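Nucleoporin NUP82 (Chaetomium thermophilum, PDB 5CWW) probably serves as a structural component of the nuclear pore complex and as a docking partner for nuclear transport factors, the N-terminal beta-propeller of the protein being present here. Local coordinates at residues E195-E203 against A214-K222; G279-L287 against P367-F375. All blocks are in the same frame, centred on the assembly; numbering follows the deposited sequence.

Contact 1: residues E195-E203 against A214-K222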
loop_
_atom_site.group_PDB
_atom_site.type_symbol
_atom_site.label_atom_id
_atom_site.label_comp_id
_atom_site.label_asym_id
_atom_site.label_seq_id
_atom_site.Cartn_x
_atom_site.Cartn_y
_atom_site.Cartn_z
ATOM N N GLU B 195 -2.851 5.023 7.198
ATOM C CA GLU B 195 -2.723 6.298 6.495
ATOM C C GLU B 195 -1.396 6.992 6.778
ATOM O O GLU B 195 -0.805 7.589 5.881
ATOM C CB GLU B 195 -3.865 7.242 6.875
ATOM C CG GLU B 195 -5.162 6.992 6.133
ATOM C CD GLU B 195 -6.191 8.075 6.388
ATOM O OE1 GLU B 195 -6.142 8.704 7.467
ATOM O OE2 GLU B 195 -7.046 8.304 5.504
ATOM N N ASP B 196 -0.923 6.906 8.018
ATOM C CA ASP B 196 0.321 7.571 8.395
ATOM C C ASP B 196 1.527 6.688 8.074
ATOM O O ASP B 196 2.591 6.822 8.678
ATOM C CB ASP B 196 0.301 7.963 9.879
ATOM C CG ASP B 196 0.223 6.768 10.812
ATOM O OD1 ASP B 196 -0.211 5.682 10.377
ATOM O OD2 ASP B 196 0.589 6.925 11.995
ATOM N N ALA B 197 1.342 5.785 7.112
ATOM C CA ALA B 197 2.442 5.054 6.489
ATOM C C ALA B 197 3.248 4.210 7.471
ATOM O O ALA B 197 4.477 4.176 7.403
ATOM C CB ALA B 197 3.365 6.030 5.760
ATOM N N ILE B 198 2.559 3.532 8.381
ATOM C CA ILE B 198 3.213 2.543 9.225
ATOM C C ILE B 198 2.883 1.149 8.707
ATOM O O ILE B 198 1.715 0.776 8.597
ATOM C CB ILE B 198 2.793 2.681 10.696
ATOM C CG1 ILE B 198 3.198 4.063 11.222
ATOM C CG2 ILE B 198 3.449 1.598 11.537
ATOM C CD1 ILE B 198 2.513 4.450 12.493
ATOM N N VAL B 199 3.926 0.392 8.384
ATOM C CA VAL B 199 3.785 -0.956 7.851
ATOM C C VAL B 199 4.000 -1.958 8.974
ATOM O O VAL B 199 5.019 -1.917 9.665
ATOM C CB VAL B 199 4.785 -1.224 6.707
ATOM C CG1 VAL B 199 4.638 -2.647 6.175
ATOM C CG2 VAL B 199 4.588 -0.215 5.583
ATOM N N ARG B 200 3.033 -2.849 9.159
ATOM C CA ARG B 200 3.100 -3.838 10.227
ATOM C C ARG B 200 2.865 -5.248 9.708
ATOM O O ARG B 200 1.850 -5.529 9.068
ATOM C CB ARG B 200 2.086 -3.500 11.322
ATOM C CG ARG B 200 2.584 -2.447 12.300
ATOM C CD ARG B 200 1.545 -2.140 13.361
ATOM N NE ARG B 200 0.650 -1.064 12.941
ATOM C CZ ARG B 200 0.707 0.193 13.371
ATOM N NH1 ARG B 200 1.611 0.571 14.262
ATOM N NH2 ARG B 200 -0.162 1.080 12.910
ATOM N N VAL B 201 3.832 -6.119 9.978
ATOM C CA VAL B 201 3.748 -7.527 9.616
ATOM C C VAL B 201 3.283 -8.352 10.819
ATOM O O VAL B 201 3.937 -8.361 11.865
ATOM C CB VAL B 201 5.107 -8.059 9.122
ATOM C CG1 VAL B 201 4.988 -9.522 8.697
ATOM C CG2 VAL B 201 5.635 -7.201 7.968
ATOM N N TRP B 202 2.154 -9.039 10.664
ATOM C CA TRP B 202 1.616 -9.915 11.705
ATOM C C TRP B 202 1.713 -11.363 11.253
ATOM O O TRP B 202 1.261 -11.699 10.158
ATOM C CB TRP B 202 0.157 -9.573 12.015
ATOM C CG TRP B 202 -0.135 -8.107 12.109
ATOM C CD1 TRP B 202 -0.281 -7.232 11.070
ATOM C CD2 TRP B 202 -0.341 -7.346 13.306
ATOM N NE1 TRP B 202 -0.557 -5.973 11.547
ATOM C CE2 TRP B 202 -0.599 -6.016 12.916
ATOM C CE3 TRP B 202 -0.329 -7.659 14.669
ATOM C CZ2 TRP B 202 -0.842 -5.002 13.841
ATOM C CZ3 TRP B 202 -0.569 -6.650 15.584
ATOM C CH2 TRP B 202 -0.823 -5.339 15.167
ATOM N N GLU B 203 2.295 -12.214 12.092
ATOM C CA GLU B 203 2.420 -13.637 11.781
ATOM C C GLU B 203 1.544 -14.453 12.722
ATOM O O GLU B 203 1.928 -14.752 13.853
ATOM C CB GLU B 203 3.882 -14.069 11.873
ATOM C CG GLU B 203 4.767 -13.359 10.851
ATOM C CD GLU B 203 6.227 -13.739 10.962
ATOM O OE1 GLU B 203 6.539 -14.946 10.912
ATOM O OE2 GLU B 203 7.064 -12.822 11.104
ATOM N N ALA B 214 0.353 -8.178 18.897
ATOM C CA ALA B 214 1.502 -7.380 18.486
ATOM C C ALA B 214 2.091 -7.892 17.176
ATOM O O ALA B 214 2.077 -9.095 16.914
ATOM C CB ALA B 214 2.563 -7.390 19.575
ATOM N N PRO B 215 2.614 -6.978 16.344
ATOM C CA PRO B 215 3.251 -7.403 15.095
ATOM C C PRO B 215 4.687 -7.866 15.314
ATOM O O PRO B 215 5.318 -7.469 16.292
ATOM C CB PRO B 215 3.205 -6.141 14.237
ATOM C CG PRO B 215 3.285 -5.025 15.227
ATOM C CD PRO B 215 2.604 -5.509 16.482
ATOM N N THR B 216 5.188 -8.698 14.408
ATOM C CA THR B 216 6.569 -9.161 14.461
ATOM C C THR B 216 7.503 -8.070 13.942
ATOM O O THR B 216 8.670 -7.999 14.327
ATOM C CB THR B 216 6.764 -10.445 13.639
ATOM O OG1 THR B 216 6.420 -10.195 12.270
ATOM C CG2 THR B 216 5.893 -11.569 14.182
ATOM N N LEU B 217 6.976 -7.231 13.053
ATOM C CA LEU B 217 7.744 -6.144 12.454
ATOM C C LEU B 217 6.862 -4.913 12.297
ATOM O O LEU B 217 5.704 -5.019 11.894
ATOM C CB LEU B 217 8.308 -6.564 11.093
ATOM C CG LEU B 217 9.262 -5.591 10.397
ATOM C CD1 LEU B 217 10.550 -5.423 11.192
ATOM C CD2 LEU B 217 9.565 -6.065 8.981
ATOM N N ALA B 218 7.413 -3.750 12.627
ATOM C CA ALA B 218 6.689 -2.490 12.522
ATOM C C ALA B 218 7.626 -1.425 11.979
ATOM O O ALA B 218 8.651 -1.125 12.588
ATOM C CB ALA B 218 6.126 -2.072 13.869
ATOM N N ILE B 219 7.264 -0.855 10.833
ATOM C CA ILE B 219 8.120 0.097 10.137
ATOM C C ILE B 219 7.403 1.422 9.928
ATOM O O ILE B 219 6.347 1.470 9.297
ATOM C CB ILE B 219 8.566 -0.441 8.759
ATOM C CG1 ILE B 219 9.218 -1.820 8.902
ATOM C CG2 ILE B 219 9.534 0.537 8.090
ATOM C CD1 ILE B 219 9.389 -2.552 7.587
ATOM N N ASP B 220 7.988 2.497 10.444
ATOM C CA ASP B 220 7.505 3.841 10.160
ATOM C C ASP B 220 8.215 4.365 8.916
ATOM O O ASP B 220 9.374 4.777 8.979
ATOM C CB ASP B 220 7.748 4.766 11.354
ATOM C CG ASP B 220 7.043 6.104 11.216
ATOM O OD1 ASP B 220 6.606 6.451 10.096
ATOM O OD2 ASP B 220 6.931 6.817 12.236
ATOM N N LEU B 221 7.514 4.341 7.787
ATOM C CA LEU B 221 8.085 4.779 6.515
ATOM C C LEU B 221 8.553 6.234 6.551
ATOM O O LEU B 221 9.462 6.613 5.812
ATOM C CB LEU B 221 7.070 4.587 5.387
ATOM C CG LEU B 221 6.557 3.157 5.194
ATOM C CD1 LEU B 221 5.598 3.081 4.015
ATOM C CD2 LEU B 221 7.698 2.175 5.010
ATOM N N LYS B 222 7.938 7.042 7.409
ATOM C CA LYS B 222 8.291 8.455 7.509
ATOM C C LYS B 222 9.681 8.629 8.125
ATOM O O LYS B 222 10.407 9.558 7.774
ATOM C CB LYS B 222 7.243 9.210 8.324
ATOM C CG LYS B 222 5.834 9.102 7.752
ATOM C CD LYS B 222 4.847 9.995 8.492
ATOM C CE LYS B 222 4.783 9.667 9.982
ATOM N NZ LYS B 222 4.468 8.227 10.220
HETATM O O HOH W 1 2.175 -11.026 14.968
#
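Val-199 and Ile-219 pair as antiparallel neighbours at the outer edge of a four-stranded propeller blade. Val-199 N reaches Ile-219 O at 2.8 Å, and Ile-219 N returns a bond to Val-199 O. Val-199, Val-201, Leu-217 and Ile-219 share one face of the sheet. Val-199, Val-201 and Ile-219 are buried and tightly packed: Val-199 CG2 meets Leu-221 CD1 at 3.8 Å, beside Val-191 and Leu-272. Arg-200 and Ala-218 lie on the other face, where Arg-200 CG and CD run alongside the Pro-215 ring. Pro-215 CB sits over the centre of the six-membered ring of Trp-202, a CH-pi contact of 3.8 Å to the centroid. Trp-202 NE1 is held by Thr-192 of the adjacent strand 189-194.

Residues 214-218 form the partly exposed side. A classic beta bulge sets Thr-216 and Leu-217 opposite Val-201. Thr-216 N bonds Val-201 O at 2.9 Å, and the bond from Leu-217 N is weak. Water bridges Glu-203 N and Ala-214 O. At the far end Asp-220 N-caps the helix that follows, and its OD2 pairs with Lys-223. Lys-222, bent at chi3 (-58°) and chi4 (-55°), sets NZ 2.8 Å from both Asp-196 O (hydrogen bond) and Asp-220 OD1 (salt bridge).

Contact 2: residues G279-L287 against P367-F375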
loop_
_atom_site.group_PDB
_atom_site.type_symbol
_atom_site.label_atom_id
_atom_site.label_comp_id
_atom_site.label_asym_id
_atom_site.label_seq_id
_atom_site.Cartn_x
_atom_site.Cartn_y
_atom_site.Cartn_z
ATOM N N GLY B 279 0.002 11.310 -4.771
ATOM C CA GLY B 279 0.315 10.912 -6.135
ATOM C C GLY B 279 1.612 10.134 -6.268
ATOM O O GLY B 279 1.939 9.646 -7.348
ATOM N N ASP B 280 2.350 10.008 -5.171
ATOM C CA ASP B 280 3.643 9.335 -5.194
ATOM C C ASP B 280 3.508 7.830 -5.005
ATOM O O ASP B 280 2.545 7.343 -4.406
ATOM C CB ASP B 280 4.564 9.912 -4.117
ATOM C CG ASP B 280 4.928 11.362 -4.376
ATOM O OD1 ASP B 280 4.895 11.786 -5.550
ATOM O OD2 ASP B 280 5.252 12.078 -3.405
ATOM N N VAL B 281 4.496 7.104 -5.519
ATOM C CA VAL B 281 4.534 5.652 -5.437
ATOM C C VAL B 281 5.853 5.236 -4.804
ATOM O O VAL B 281 6.899 5.809 -5.106
ATOM C CB VAL B 281 4.385 4.998 -6.835
ATOM C CG1 VAL B 281 4.591 3.492 -6.767
ATOM C CG2 VAL B 281 3.023 5.324 -7.434
ATOM N N TYR B 282 5.793 4.235 -3.933
ATOM C CA TYR B 282 6.972 3.734 -3.240
ATOM C C TYR B 282 7.030 2.214 -3.303
ATOM O O TYR B 282 6.014 1.553 -3.515
ATOM C CB TYR B 282 6.966 4.179 -1.775
ATOM C CG TYR B 282 7.155 5.662 -1.565
ATOM C CD1 TYR B 282 6.069 6.525 -1.564
ATOM C CD2 TYR B 282 8.416 6.196 -1.347
ATOM C CE1 TYR B 282 6.236 7.881 -1.362
ATOM C CE2 TYR B 282 8.594 7.549 -1.146
ATOM C CZ TYR B 282 7.501 8.387 -1.152
ATOM O OH TYR B 282 7.674 9.735 -0.948
ATOM N N ALA B 283 8.223 1.666 -3.097
ATOM C CA ALA B 283 8.405 0.222 -3.036
ATOM C C ALA B 283 9.356 -0.152 -1.905
ATOM O O ALA B 283 10.332 0.549 -1.648
ATOM C CB ALA B 283 8.924 -0.306 -4.366
ATOM N N LEU B 284 9.050 -1.257 -1.233
ATOM C CA LEU B 284 9.904 -1.815 -0.188
ATOM C C LEU B 284 10.317 -3.226 -0.561
ATOM O O LEU B 284 9.462 -4.090 -0.745
ATOM C CB LEU B 284 9.178 -1.854 1.155
ATOM C CG LEU B 284 9.181 -0.654 2.095
ATOM C CD1 LEU B 284 8.375 -1.026 3.329
ATOM C CD2 LEU B 284 10.591 -0.234 2.488
ATOM N N CYS B 285 11.618 -3.476 -0.644
ATOM C CA CYS B 285 12.101 -4.792 -1.045
ATOM C C CYS B 285 13.501 -5.072 -0.503
ATOM O O CYS B 285 14.389 -4.237 -0.646
ATOM C CB CYS B 285 12.104 -4.901 -2.570
ATOM S SG CYS B 285 12.844 -6.410 -3.206
ATOM N N PRO B 286 13.715 -6.256 0.103
ATOM C CA PRO B 286 12.793 -7.376 0.322
ATOM C C PRO B 286 12.075 -7.319 1.669
ATOM O O PRO B 286 12.734 -7.307 2.710
ATOM C CB PRO B 286 13.719 -8.586 0.262
ATOM C CG PRO B 286 14.998 -8.087 0.840
ATOM C CD PRO B 286 15.075 -6.599 0.556
ATOM N N LEU B 287 10.746 -7.293 1.643
ATOM C CA LEU B 287 9.950 -7.286 2.865
ATOM C C LEU B 287 9.467 -8.698 3.174
ATOM O O LEU B 287 8.627 -9.242 2.456
ATOM C CB LEU B 287 8.759 -6.335 2.730
ATOM C CG LEU B 287 7.873 -6.199 3.972
ATOM C CD1 LEU B 287 8.638 -5.558 5.123
ATOM C CD2 LEU B 287 6.619 -5.402 3.650
ATOM N N PRO B 367 14.251 -2.992 4.677
ATOM C CA PRO B 367 14.858 -2.558 3.417
ATOM C C PRO B 367 14.725 -1.055 3.208
ATOM O O PRO B 367 13.946 -0.396 3.896
ATOM C CB PRO B 367 14.069 -3.334 2.361
ATOM C CG PRO B 367 12.755 -3.582 2.978
ATOM C CD PRO B 367 12.990 -3.721 4.456
ATOM N N LYS B 368 15.502 -0.523 2.275
ATOM C CA LYS B 368 15.420 0.885 1.925
ATOM C C LYS B 368 14.059 1.205 1.324
ATOM O O LYS B 368 13.496 0.404 0.575
ATOM C CB LYS B 368 16.527 1.253 0.937
ATOM C CG LYS B 368 16.502 2.706 0.487
ATOM C CD LYS B 368 17.586 2.993 -0.536
ATOM C CE LYS B 368 17.448 4.399 -1.089
ATOM N NZ LYS B 368 18.550 4.736 -2.023
ATOM N N LEU B 369 13.523 2.372 1.659
ATOM C CA LEU B 369 12.314 2.851 1.006
ATOM C C LEU B 369 12.691 3.432 -0.348
ATOM O O LEU B 369 13.473 4.378 -0.427
ATOM C CB LEU B 369 11.599 3.905 1.852
ATOM C CG LEU B 369 10.264 4.385 1.269
ATOM C CD1 LEU B 369 9.244 3.253 1.228
ATOM C CD2 LEU B 369 9.723 5.566 2.054
ATOM N N GLN B 370 12.144 2.848 -1.408
ATOM C CA GLN B 370 12.429 3.282 -2.770
ATOM C C GLN B 370 11.326 4.196 -3.288
ATOM O O GLN B 370 10.157 3.810 -3.318
ATOM C CB GLN B 370 12.586 2.075 -3.696
ATOM C CG GLN B 370 13.706 1.134 -3.289
ATOM C CD GLN B 370 13.891 -0.007 -4.264
ATOM O OE1 GLN B 370 13.865 0.192 -5.478
ATOM N NE2 GLN B 370 14.071 -1.216 -3.740
ATOM N N GLY B 371 11.708 5.406 -3.690
ATOM C CA GLY B 371 10.774 6.378 -4.229
ATOM C C GLY B 371 10.974 7.751 -3.613
ATOM O O GLY B 371 11.883 7.941 -2.808
ATOM N N PRO B 372 10.131 8.725 -3.992
ATOM C CA PRO B 372 9.032 8.585 -4.956
ATOM C C PRO B 372 9.532 8.266 -6.360
ATOM O O PRO B 372 10.466 8.910 -6.834
ATOM C CB PRO B 372 8.352 9.960 -4.936
ATOM C CG PRO B 372 8.940 10.706 -3.793
ATOM C CD PRO B 372 10.273 10.107 -3.511
ATOM N N PHE B 373 8.925 7.280 -7.011
ATOM C CA PHE B 373 9.289 6.929 -8.376
ATOM C C PHE B 373 8.954 8.059 -9.339
ATOM O O PHE B 373 7.862 8.626 -9.287
ATOM C CB PHE B 373 8.574 5.650 -8.815
ATOM C CG PHE B 373 9.196 4.393 -8.286
ATOM C CD1 PHE B 373 8.989 3.999 -6.976
ATOM C CD2 PHE B 373 9.985 3.600 -9.102
ATOM C CE1 PHE B 373 9.561 2.842 -6.487
ATOM C CE2 PHE B 373 10.558 2.439 -8.621
ATOM C CZ PHE B 373 10.347 2.061 -7.310
ATOM N N ASP B 374 9.897 8.384 -10.218
ATOM C CA ASP B 374 9.640 9.340 -11.285
ATOM C C ASP B 374 8.960 8.629 -12.447
ATOM O O ASP B 374 9.440 7.599 -12.917
ATOM C CB ASP B 374 10.939 10.001 -11.751
ATOM C CG ASP B 374 10.705 11.057 -12.812
ATOM O OD1 ASP B 374 10.217 12.151 -12.464
ATOM O OD2 ASP B 374 11.011 10.794 -13.994
ATOM N N PHE B 375 7.835 9.175 -12.897
ATOM C CA PHE B 375 7.106 8.612 -14.028
ATOM C C PHE B 375 7.656 9.179 -15.330
ATOM O O PHE B 375 7.358 10.312 -15.700
ATOM C CB PHE B 375 5.609 8.903 -13.909
ATOM C CG PHE B 375 4.985 8.378 -12.645
ATOM C CD1 PHE B 375 5.439 7.206 -12.064
ATOM C CD2 PHE B 375 3.950 9.065 -12.032
ATOM C CE1 PHE B 375 4.869 6.727 -10.896
ATOM C CE2 PHE B 375 3.375 8.592 -10.867
ATOM C CZ PHE B 375 3.835 7.421 -10.298
HETATM O O HOH W 2 6.009 8.577 -7.493
HETATM O O HOH W 3 13.751 -1.577 -0.901
#
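Tyr-282 lays its ring beside Pro-372, and the two side chains point the same way. Pro-372 CA stands over one ring face, offset toward the rim. Pro-372 CG lies 3.3 Å from Tyr-282 OH. Leu-369 crosses the Tyr-282 side chain, and Leu-369 CG is 3.7 Å from Tyr-282 CD2. Tyr-282 CG is anti to the carbonyl carbon (chi1 -68°), which lays the ring along the 369-372 backbone. An alanine here would remove the ring and is likely to leave Pro-372 and Leu-369 without their shared apolar partner, opening a gap between them.

Phe-373 presents its ring edge to the neighbouring strand. Val-281 O lies in the ring plane, 3.3 Å from Phe-373 CD1. The same oxygen accepts from Phe-373 N at 3.1 Å. Phe-373 CE1 also touches Ala-283 CB. Phe-375 meets Val-281 CG2 in plane at its edge, 3.6 Å from CZ.

The backbone fixes this register. Ala-283 and Gln-370 form an antiparallel hydrogen-bonded pair, with both bonds 2.9 Å long between Ala-283 N and Gln-370 O and between Gln-370 N and Ala-283 O. The short, weakly bonded strand 369-370 lies at the outside of a four-stranded antiparallel blade of the beta-propeller. The peptide bond before Pro-372 is cis. At Gly-371 a CB would run into Val-281 O and the Tyr-282 ring.

Further out, water bridges Val-281 N and Phe-373 O. Another water accepts hydrogen bonds from Cys-285 N and Gln-370 NE2, and Gln-370 NE2 also bonds Glu-447 O. Trp-273 meets the Phe-373 ring, with Leu-470 of strand 469-476 also against it. Leu-224 of helix 221-225 packs on Leu-284 and Leu-369. Basic side chains of another protein's chain pack on Asp-280, Tyr-282 and Pro-372.

Contact 1 comes first along the chain; both of its segments precede those of contact 2. Their centres lie about 16 Å apart. Each joins the third and fourth strands of a four-stranded antiparallel sheet: 198-203 with 217-220, then 281-284 with 369-370. The second pairing closes a much longer excursion, which holds helices 298-315 and 321-338. The two sheets face each other through apolar side chains. Leu-221 CD2 meets Leu-284 CD1 at 3.7 Å, and Leu-217 and Ile-219 both touch Leu-287. Helix 221-225, which begins in contact 1, also covers Leu-369. Successive blades thus meet through a largely buried apolar interface. Segment 367-375 then leads on into the next sheet through strand 374-376.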